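6-phospho-alpha-glucosidase (PDB 6VC6) probably hydrolyses 6-phospho-alpha-glucosides, as a family 4 glycosyl hydrolase that holds NAD and a manganese ion beside the sugar phosphate. Local coordinates at residues Asn335-Val340 and Glu358-Leu363; Val340-Glu345 and Asn366-Met371; Asp192-Gly197 and His206-Lys211. One frame throughout, in Å; residues are numbered along the deposited sequence.

Interaction 1 of 3, residues Asn335-Val340 and Glu358-Leu363; sequences NTRFIV and ELVCEL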
loop_
_atom_site.group_PDB
_atom_site.type_symbol
_atom_site.label_atom_id
_atom_site.label_comp_id
_atom_site.label_asym_id
_atom_site.label_seq_id
_atom_site.Cartn_x
_atom_site.Cartn_y
_atom_site.Cartn_z
ATOM N N ASN A 335 13.653 -16.760 -4.133
ATOM C CA ASN A 335 12.769 -16.965 -5.280
ATOM C C ASN A 335 11.393 -17.461 -4.842
ATOM O O ASN A 335 10.750 -18.248 -5.542
ATOM C CB ASN A 335 13.391 -17.918 -6.306
ATOM C CG ASN A 335 14.586 -17.308 -7.013
ATOM O OD1 ASN A 335 14.561 -16.142 -7.405
ATOM N ND2 ASN A 335 15.645 -18.094 -7.172
ATOM N N THR A 336 10.941 -17.008 -3.676
ATOM C CA THR A 336 9.607 -17.319 -3.191
ATOM C C THR A 336 8.577 -16.428 -3.879
ATOM O O THR A 336 8.908 -15.408 -4.490
ATOM C CB THR A 336 9.528 -17.145 -1.673
ATOM O OG1 THR A 336 10.325 -16.022 -1.277
ATOM C CG2 THR A 336 10.035 -18.393 -0.966
ATOM N N ARG A 337 7.311 -16.821 -3.769
ATOM C CA ARG A 337 6.241 -16.165 -4.507
ATOM C C ARG A 337 5.575 -15.085 -3.662
ATOM O O ARG A 337 5.151 -15.340 -2.531
ATOM C CB ARG A 337 5.202 -17.186 -4.969
ATOM C CG ARG A 337 5.651 -18.022 -6.159
ATOM C CD ARG A 337 4.571 -19.002 -6.582
ATOM N NE ARG A 337 4.309 -20.000 -5.549
ATOM C CZ ARG A 337 4.995 -21.129 -5.407
ATOM N NH1 ARG A 337 4.686 -21.978 -4.437
ATOM N NH2 ARG A 337 5.993 -21.410 -6.236
ATOM N N PHE A 338 5.493 -13.879 -4.222
ATOM C CA PHE A 338 4.748 -12.775 -3.639
ATOM C C PHE A 338 3.896 -12.128 -4.721
ATOM O O PHE A 338 4.151 -12.285 -5.918
ATOM C CB PHE A 338 5.670 -11.712 -3.020
ATOM C CG PHE A 338 6.423 -12.182 -1.810
ATOM C CD1 PHE A 338 5.821 -12.195 -0.564
ATOM C CD2 PHE A 338 7.741 -12.592 -1.917
ATOM C CE1 PHE A 338 6.517 -12.619 0.554
ATOM C CE2 PHE A 338 8.442 -13.017 -0.805
ATOM C CZ PHE A 338 7.830 -13.031 0.432
ATOM N N ILE A 339 2.880 -11.392 -4.287
ATOM C CA ILE A 339 2.066 -10.573 -5.179
ATOM C C ILE A 339 2.548 -9.137 -5.031
ATOM O O ILE A 339 2.266 -8.477 -4.025
ATOM C CB ILE A 339 0.569 -10.703 -4.867
ATOM C CG1 ILE A 339 0.098 -12.136 -5.125
ATOM C CG2 ILE A 339 -0.233 -9.721 -5.706
ATOM C CD1 ILE A 339 -1.385 -12.342 -4.916
ATOM N N VAL A 340 3.289 -8.651 -6.028
ATOM C CA VAL A 340 3.909 -7.334 -5.981
ATOM C C VAL A 340 3.561 -6.573 -7.255
ATOM O O VAL A 340 2.944 -7.104 -8.179
ATOM C CB VAL A 340 5.439 -7.414 -5.799
ATOM C CG1 VAL A 340 5.785 -8.150 -4.513
ATOM C CG2 VAL A 340 6.080 -8.095 -6.999
ATOM N N GLU A 358 -0.133 -5.629 -10.936
ATOM C CA GLU A 358 0.057 -6.402 -9.715
ATOM C C GLU A 358 -0.109 -7.879 -10.041
ATOM O O GLU A 358 -1.182 -8.298 -10.490
ATOM C CB GLU A 358 -0.943 -5.967 -8.641
ATOM C CG GLU A 358 -0.583 -6.384 -7.230
ATOM C CD GLU A 358 -1.462 -5.716 -6.190
ATOM O OE1 GLU A 358 -2.700 -5.868 -6.269
ATOM O OE2 GLU A 358 -0.917 -5.035 -5.297
ATOM N N LEU A 359 0.945 -8.665 -9.819
ATOM C CA LEU A 359 0.948 -10.065 -10.223
ATOM C C LEU A 359 1.763 -10.892 -9.239
ATOM O O LEU A 359 2.529 -10.364 -8.429
ATOM C CB LEU A 359 1.519 -10.240 -11.634
ATOM C CG LEU A 359 0.858 -9.493 -12.790
ATOM C CD1 LEU A 359 1.811 -9.430 -13.961
ATOM C CD2 LEU A 359 -0.447 -10.161 -13.188
ATOM N N VAL A 360 1.594 -12.213 -9.333
ATOM C CA VAL A 360 2.433 -13.142 -8.586
ATOM C C VAL A 360 3.815 -13.187 -9.223
ATOM O O VAL A 360 3.947 -13.289 -10.451
ATOM C CB VAL A 360 1.793 -14.538 -8.554
ATOM C CG1 VAL A 360 2.700 -15.529 -7.836
ATOM C CG2 VAL A 360 0.424 -14.484 -7.893
ATOM N N CYS A 361 4.856 -13.107 -8.395
ATOM C CA CYS A 361 6.227 -13.105 -8.882
ATOM C C CYS A 361 7.117 -13.900 -7.938
ATOM O O CYS A 361 6.858 -13.978 -6.735
ATOM C CB CYS A 361 6.790 -11.679 -9.007
ATOM S SG CYS A 361 5.754 -10.504 -9.906
ATOM N N GLU A 362 8.171 -14.489 -8.498
ATOM C CA GLU A 362 9.278 -14.981 -7.692
ATOM C C GLU A 362 10.194 -13.815 -7.349
ATOM O O GLU A 362 10.397 -12.910 -8.162
ATOM C CB GLU A 362 10.064 -16.061 -8.436
ATOM C CG GLU A 362 9.469 -17.460 -8.356
ATOM C CD GLU A 362 10.364 -18.500 -9.008
ATOM O OE1 GLU A 362 11.540 -18.181 -9.284
ATOM O OE2 GLU A 362 9.897 -19.631 -9.255
ATOM N N LEU A 363 10.749 -13.833 -6.138
ATOM C CA LEU A 363 11.519 -12.703 -5.626
ATOM C C LEU A 363 12.890 -13.174 -5.171
ATOM O O LEU A 363 12.995 -13.985 -4.245
ATOM C CB LEU A 363 10.778 -12.015 -4.476
ATOM C CG LEU A 363 10.382 -10.562 -4.738
ATOM C CD1 LEU A 363 9.743 -9.950 -3.504
ATOM C CD2 LEU A 363 11.589 -9.750 -5.183
HETATM O O HOH W 1 13.647 -16.867 -10.149
HETATM O O HOH W 2 1.558 -5.910 -4.141
#
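Ile339 and Val360 face each other as a non-hydrogen-bonded pair where strands 336-343 and 356-364 run antiparallel, in the mixed sheet whose parallel strands are those of the Rossmann-type NAD-binding fold. CG1 of Ile339 meets CG2 of Val360 at 3.6 Å, the two side chains slanting past each other. The second branch of Ile339, CG2, is turned anti to the backbone N (chi1 of CG1 -64°) and lies crosswise to the extended chain of Glu358, 3.7 Å from its CG. Beyond that apolar touch both carboxylate oxygens of Glu358 are held: OE1 bonds to the hydroxyl of Tyr195, and OE2 accepts from a water that also donates to Ile339 O. The side chain comes to about 6 Å from the bound manganese ion.

Phe338, Val340, Cys361 and Leu363 lie on the other face, where helix 318-331 packs against Phe338 and Leu363. CD1 of Leu363 approaches the Phe338 ring obliquely, 3.7 Å from CD2, while CG2 of Val340 rests 3.8 Å from SG of Cys361. Through the middle, Phe338 and Cys361 exchange two backbone bonds, the shorter from Cys361 N to Phe338 O at 2.7 Å. At the outer end the Asn335 amide and Glu362 carboxylate planes stand 36° apart, bridged by a water that donates to Glu362 OE1 at 2.6 Å and weakly to Asn335 OD1 at 3.0 Å.

Interaction 2 of 3, residues Val340-Glu345 and Asn366-Met371; sequences VIVKNE and NGPRRM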
loop_
_atom_site.group_PDB
_atom_site.type_symbol
_atom_site.label_atom_id
_atom_site.label_comp_id
_atom_site.label_asym_id
_atom_site.label_seq_id
_atom_site.Cartn_x
_atom_site.Cartn_y
_atom_site.Cartn_z
ATOM N N VAL A 340 3.289 -8.651 -6.028
ATOM C CA VAL A 340 3.909 -7.334 -5.981
ATOM C C VAL A 340 3.561 -6.573 -7.255
ATOM O O VAL A 340 2.944 -7.104 -8.179
ATOM C CB VAL A 340 5.439 -7.414 -5.799
ATOM C CG1 VAL A 340 5.785 -8.150 -4.513
ATOM C CG2 VAL A 340 6.080 -8.095 -6.999
ATOM N N ILE A 341 3.976 -5.309 -7.290
ATOM C CA ILE A 341 3.687 -4.404 -8.397
ATOM C C ILE A 341 4.892 -4.370 -9.326
ATOM O O ILE A 341 6.016 -4.094 -8.887
ATOM C CB ILE A 341 3.342 -2.995 -7.883
ATOM C CG1 ILE A 341 2.074 -3.041 -7.030
ATOM C CG2 ILE A 341 3.180 -2.027 -9.043
ATOM C CD1 ILE A 341 1.808 -1.770 -6.259
ATOM N N VAL A 342 4.662 -4.647 -10.612
ATOM C CA VAL A 342 5.731 -4.743 -11.597
ATOM C C VAL A 342 5.274 -4.131 -12.915
ATOM O O VAL A 342 4.080 -3.984 -13.181
ATOM C CB VAL A 342 6.178 -6.204 -11.835
ATOM C CG1 VAL A 342 6.894 -6.753 -10.617
ATOM C CG2 VAL A 342 4.981 -7.072 -12.193
ATOM N N LYS A 343 6.253 -3.782 -13.746
ATOM C CA LYS A 343 5.964 -3.347 -15.105
ATOM C C LYS A 343 5.439 -4.519 -15.925
ATOM O O LYS A 343 5.973 -5.629 -15.864
ATOM C CB LYS A 343 7.219 -2.760 -15.753
ATOM C CG LYS A 343 6.996 -2.177 -17.139
ATOM C CD LYS A 343 8.136 -1.252 -17.540
ATOM C CE LYS A 343 9.201 -1.995 -18.329
ATOM N NZ LYS A 343 10.578 -1.617 -17.903
ATOM N N ASN A 344 4.382 -4.265 -16.695
ATOM C CA ASN A 344 3.672 -5.324 -17.404
ATOM C C ASN A 344 4.532 -5.954 -18.495
ATOM O O ASN A 344 5.046 -7.064 -18.319
ATOM C CB ASN A 344 2.373 -4.777 -17.999
ATOM C CG ASN A 344 1.554 -5.845 -18.693
ATOM O OD1 ASN A 344 1.550 -7.005 -18.283
ATOM N ND2 ASN A 344 0.847 -5.456 -19.748
ATOM N N GLU A 345 4.678 -5.253 -19.618
ATOM C CA GLU A 345 5.472 -5.697 -20.766
ATOM C C GLU A 345 5.155 -7.146 -21.146
ATOM O O GLU A 345 6.029 -8.011 -21.211
ATOM C CB GLU A 345 6.970 -5.516 -20.505
ATOM C CG GLU A 345 7.775 -5.233 -21.770
ATOM C CD GLU A 345 9.253 -5.029 -21.500
ATOM O OE1 GLU A 345 9.591 -4.377 -20.491
ATOM O OE2 GLU A 345 10.077 -5.519 -22.301
ATOM N N ASN A 366 17.784 -10.438 -7.721
ATOM C CA ASN A 366 17.682 -9.711 -8.977
ATOM C C ASN A 366 16.298 -9.122 -9.204
ATOM O O ASN A 366 15.987 -8.710 -10.326
ATOM C CB ASN A 366 18.066 -10.626 -10.140
ATOM C CG ASN A 366 19.470 -11.185 -10.001
ATOM O OD1 ASN A 366 19.654 -12.380 -9.772
ATOM N ND2 ASN A 366 20.467 -10.318 -10.133
ATOM N N GLY A 367 15.463 -9.073 -8.171
ATOM C CA GLY A 367 14.169 -8.446 -8.270
ATOM C C GLY A 367 13.057 -9.423 -8.589
ATOM O O GLY A 367 13.261 -10.638 -8.663
ATOM N N PRO A 368 11.849 -8.899 -8.785
ATOM C CA PRO A 368 10.705 -9.773 -9.064
ATOM C C PRO A 368 10.784 -10.381 -10.456
ATOM O O PRO A 368 11.223 -9.740 -11.415
ATOM C CB PRO A 368 9.502 -8.833 -8.932
ATOM C CG PRO A 368 10.059 -7.475 -9.209
ATOM C CD PRO A 368 11.459 -7.483 -8.676
ATOM N N ARG A 369 10.354 -11.635 -10.552
ATOM C CA ARG A 369 10.279 -12.371 -11.810
ATOM C C ARG A 369 8.806 -12.689 -12.045
ATOM O O ARG A 369 8.283 -13.674 -11.514
ATOM C CB ARG A 369 11.134 -13.634 -11.754
ATOM C CG ARG A 369 11.891 -13.959 -13.032
ATOM C CD ARG A 369 12.932 -15.040 -12.774
ATOM N NE ARG A 369 13.201 -15.858 -13.952
ATOM C CZ ARG A 369 13.774 -17.057 -13.913
ATOM N NH1 ARG A 369 13.983 -17.733 -15.034
ATOM N NH2 ARG A 369 14.135 -17.584 -12.751
ATOM N N ARG A 370 8.136 -11.852 -12.832
ATOM C CA ARG A 370 6.695 -11.960 -12.998
ATOM C C ARG A 370 6.328 -13.148 -13.879
ATOM O O ARG A 370 7.085 -13.559 -14.763
ATOM C CB ARG A 370 6.124 -10.673 -13.595
ATOM C CG ARG A 370 6.480 -10.448 -15.053
ATOM C CD ARG A 370 6.380 -8.980 -15.434
ATOM N NE ARG A 370 6.539 -8.777 -16.872
ATOM C CZ ARG A 370 7.707 -8.793 -17.507
ATOM N NH1 ARG A 370 8.830 -9.003 -16.833
ATOM N NH2 ARG A 370 7.753 -8.599 -18.818
HETATM N N MSE A 371 5.144 -13.696 -13.627
HETATM C CA MSE A 371 4.627 -14.819 -14.397
HETATM C C MSE A 371 3.505 -14.383 -15.324
HETATM O O MSE A 371 2.643 -13.591 -14.944
HETATM C CB MSE A 371 4.141 -15.918 -13.466
HETATM C CG MSE A 371 5.214 -16.928 -13.171
HETATM SE SE MSE A 371 4.588 -18.380 -12.064
HETATM C CE MSE A 371 5.365 -17.748 -10.405
#
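Arg370 starts towards strand 340-343 with CG lodged between its backbone N and carbonyl carbon (chi1 71°), and from there the chain runs extended to NE, which carries the guanidinium to the carbonyls of Asn344 and Glu345. Val342 is turned so that CG1, beside its own backbone N, meets Pro368, while CG2 is left for the stem of Arg370.

The guanidinium works with one edge. NE donates to Asn344 O at 2.7 Å, and NH2 donates to Glu345 O at 3.0 Å. Glu345 O lies in the guanidinium plane, yet NH2 stands 47° out of that carbonyl's own plane, so no lone pair points at it. A weak third bond from NH2 to Asn344 O, 3.2 Å, makes that oxygen a shared acceptor. The Asn344 side chain is itself fixed, bonding to Ile348 N and Gln352 O. Glu345 OE1, 4.9 Å from Arg370 NH2, makes no salt bridge with it but may add some attraction.

Along the apolar stem, CG1 of Val342 packs 3.5 Å from CG of Pro368, and CG2 lies 4.0 Å from CD of Arg370. Replacing Val342 with an alanine removes both methyls and would probably leave the Pro368 ring without its closest partner here and the Arg370 stem freer to shift. Val340 CG2 adds a touch on Pro368 CB at 4.0 Å. The two strands, inclined at 77°, are not sheet neighbours: strand 356-364 runs between them, and the contact bridges over it at the antiparallel edge of the mixed sheet.

Interaction 3 of 3, residues Asp192-Gly197 and His206-Lys211; sequences DPVYFG and HVYDRK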
loop_
_atom_site.group_PDB
_atom_site.type_symbol
_atom_site.label_atom_id
_atom_site.label_comp_id
_atom_site.label_asym_id
_atom_site.label_seq_id
_atom_site.Cartn_x
_atom_site.Cartn_y
_atom_site.Cartn_z
ATOM N N ASP A 192 -1.755 -21.191 -2.904
ATOM C CA ASP A 192 -1.041 -20.710 -4.083
ATOM C C ASP A 192 -2.008 -19.966 -4.992
ATOM O O ASP A 192 -2.782 -20.600 -5.728
ATOM C CB ASP A 192 -0.386 -21.873 -4.835
ATOM C CG ASP A 192 0.733 -22.519 -4.045
ATOM O OD1 ASP A 192 0.820 -23.764 -4.047
ATOM O OD2 ASP A 192 1.524 -21.782 -3.419
ATOM N N PRO A 193 -2.012 -18.637 -4.984
ATOM C CA PRO A 193 -2.982 -17.886 -5.780
ATOM C C PRO A 193 -2.492 -17.584 -7.190
ATOM O O PRO A 193 -1.294 -17.553 -7.479
ATOM C CB PRO A 193 -3.139 -16.587 -4.977
ATOM C CG PRO A 193 -1.787 -16.380 -4.377
ATOM C CD PRO A 193 -1.218 -17.758 -4.106
ATOM N N VAL A 194 -3.464 -17.370 -8.073
ATOM C CA VAL A 194 -3.241 -16.791 -9.394
ATOM C C VAL A 194 -4.013 -15.479 -9.430
ATOM O O VAL A 194 -5.240 -15.471 -9.267
ATOM C CB VAL A 194 -3.687 -17.732 -10.523
ATOM C CG1 VAL A 194 -3.409 -17.100 -11.879
ATOM C CG2 VAL A 194 -2.982 -19.075 -10.403
ATOM N N TYR A 195 -3.298 -14.376 -9.634
ATOM C CA TYR A 195 -3.842 -13.046 -9.401
ATOM C C TYR A 195 -3.426 -12.111 -10.526
ATOM O O TYR A 195 -2.334 -12.237 -11.086
ATOM C CB TYR A 195 -3.365 -12.510 -8.039
ATOM C CG TYR A 195 -3.826 -11.114 -7.682
ATOM C CD1 TYR A 195 -3.086 -9.998 -8.055
ATOM C CD2 TYR A 195 -4.986 -10.913 -6.943
ATOM C CE1 TYR A 195 -3.498 -8.723 -7.721
ATOM C CE2 TYR A 195 -5.405 -9.641 -6.603
ATOM C CZ TYR A 195 -4.657 -8.550 -6.994
ATOM O OH TYR A 195 -5.069 -7.281 -6.658
ATOM N N PHE A 196 -4.311 -11.171 -10.852
ATOM C CA PHE A 196 -4.007 -10.133 -11.826
ATOM C C PHE A 196 -4.778 -8.873 -11.464
ATOM O O PHE A 196 -5.817 -8.932 -10.799
ATOM C CB PHE A 196 -4.341 -10.572 -13.262
ATOM C CG PHE A 196 -5.804 -10.460 -13.620
ATOM C CD1 PHE A 196 -6.322 -9.284 -14.149
ATOM C CD2 PHE A 196 -6.655 -11.540 -13.450
ATOM C CE1 PHE A 196 -7.662 -9.183 -14.479
ATOM C CE2 PHE A 196 -7.995 -11.445 -13.783
ATOM C CZ PHE A 196 -8.499 -10.266 -14.298
ATOM N N GLY A 197 -4.266 -7.737 -11.917
ATOM C CA GLY A 197 -4.933 -6.466 -11.763
ATOM C C GLY A 197 -3.945 -5.377 -11.415
ATOM O O GLY A 197 -2.734 -5.588 -11.391
ATOM N N HIS A 206 -7.572 -18.210 -9.364
ATOM C CA HIS A 206 -7.426 -19.538 -8.790
ATOM C C HIS A 206 -6.815 -19.408 -7.403
ATOM O O HIS A 206 -6.039 -18.488 -7.136
ATOM C CB HIS A 206 -6.550 -20.451 -9.659
ATOM C CG HIS A 206 -7.091 -20.681 -11.036
ATOM N ND1 HIS A 206 -8.158 -21.516 -11.288
ATOM C CD2 HIS A 206 -6.708 -20.187 -12.237
ATOM C CE1 HIS A 206 -8.411 -21.525 -12.584
ATOM N NE2 HIS A 206 -7.545 -20.727 -13.183
ATOM N N VAL A 207 -7.182 -20.337 -6.521
ATOM C CA VAL A 207 -6.603 -20.436 -5.180
ATOM C C VAL A 207 -6.268 -21.911 -4.975
ATOM O O VAL A 207 -7.116 -22.706 -4.554
ATOM C CB VAL A 207 -7.542 -19.920 -4.085
ATOM C CG1 VAL A 207 -6.856 -19.986 -2.727
ATOM C CG2 VAL A 207 -7.993 -18.496 -4.386
ATOM N N TYR A 208 -5.029 -22.286 -5.273
ATOM C CA TYR A 208 -4.619 -23.683 -5.257
ATOM C C TYR A 208 -4.069 -24.081 -3.894
ATOM O O TYR A 208 -3.376 -23.300 -3.234
ATOM C CB TYR A 208 -3.556 -23.942 -6.325
ATOM C CG TYR A 208 -4.044 -23.813 -7.750
ATOM C CD1 TYR A 208 -3.486 -22.878 -8.612
ATOM C CD2 TYR A 208 -5.055 -24.632 -8.237
ATOM C CE1 TYR A 208 -3.923 -22.759 -9.919
ATOM C CE2 TYR A 208 -5.500 -24.520 -9.542
ATOM C CZ TYR A 208 -4.931 -23.582 -10.377
ATOM O OH TYR A 208 -5.371 -23.466 -11.676
ATOM N N ASP A 209 -4.379 -25.307 -3.481
ATOM C CA ASP A 209 -3.739 -25.887 -2.311
ATOM C C ASP A 209 -2.283 -26.203 -2.629
ATOM O O ASP A 209 -1.960 -26.679 -3.720
ATOM C CB ASP A 209 -4.479 -27.151 -1.873
ATOM C CG ASP A 209 -3.759 -27.895 -0.765
ATOM O OD1 ASP A 209 -3.638 -27.339 0.347
ATOM O OD2 ASP A 209 -3.319 -29.040 -1.003
ATOM N N ARG A 210 -1.396 -25.926 -1.670
ATOM C CA ARG A 210 0.039 -26.056 -1.903
ATOM C C ARG A 210 0.433 -27.502 -2.184
ATOM O O ARG A 210 1.169 -27.782 -3.137
ATOM C CB ARG A 210 0.821 -25.515 -0.707
ATOM C CG ARG A 210 2.328 -25.528 -0.914
ATOM C CD ARG A 210 3.078 -25.485 0.407
ATOM N NE ARG A 210 2.459 -26.329 1.425
ATOM C CZ ARG A 210 2.890 -27.541 1.761
ATOM N NH1 ARG A 210 2.259 -28.232 2.701
ATOM N NH2 ARG A 210 3.952 -28.063 1.162
ATOM N N LYS A 211 -0.021 -28.419 -1.329
ATOM C CA LYS A 211 0.418 -29.808 -1.415
ATOM C C LYS A 211 -0.208 -30.517 -2.610
ATOM O O LYS A 211 0.492 -31.156 -3.403
ATOM C CB LYS A 211 0.085 -30.541 -0.118
ATOM C CG LYS A 211 0.962 -31.751 0.154
ATOM C CD LYS A 211 2.366 -31.547 -0.391
ATOM C CE LYS A 211 3.388 -32.323 0.420
ATOM N NZ LYS A 211 4.753 -31.745 0.284
#
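Asp192 N donates to Tyr208 O at 2.7 Å, nearly straight at 170° and in the carbonyl plane. The return bond, Tyr208 N to Asp192 O at 2.8 Å, is differently set: its donor stands 41° above the carbonyl plane. Two residues along, Val194 N gives a third bond to His206 O at 3.0 Å, and CA of Pro193 directs its hydrogen at that same oxygen.

Asp192, Val194, His206 and Tyr208 share one face. Val194 and His206 lie alongside each other, pointing the same way, with CG2 of Val194 3.9 Å from CB of His206 and the valine CB at the imidazole's edge. The same methyl touches CE1 of Tyr208 at 3.8 Å, coming at the ring obliquely. Tyr208, its CG anti to the carbonyl carbon (chi1 -67°), leans along the strand until its hydroxyl sits 3.3 Å above the plane of the His206 ring, over the centre. His206 ND1 is hydrogen-bonded to OD2 of Asp215, which is likely to limit the ring's rotation. At the far end, OD1 of Asp192 lies 3.2 Å from CA of Arg210, whose guanidinium pairs with Asp190 instead.

Pro193 and Val207 occupy the other face and both pack on Met177 of helix 172-184. This is the outer part of a beta hairpin, strands 191-196 and 201-209 of a three-stranded antiparallel sheet, and the turn joining them contains His200 of the manganese site.

How the interactions relate
Interactions 1 and 2 belong to the same sheet and share Val340. In interaction 1, 335-340 and 358-363 are direct neighbours joined by a backbone ladder, with about half of its residues buried. Interaction 2 reaches over strand 356-364 to the edge strand, relying on an arginine that grips loop carbonyls and on a few apolar touches; Glu362 O and Arg369 N, 2.7 Å apart, probably bond the middle and edge strands. Interaction 3 is again an antiparallel ladder, but a surface hairpin in a separate sheet. It meets interaction 1 at Glu358, through Gly197 O and the Tyr195 hydroxyl, and has no touch with interaction 2, whose centre lies about 17 Å away.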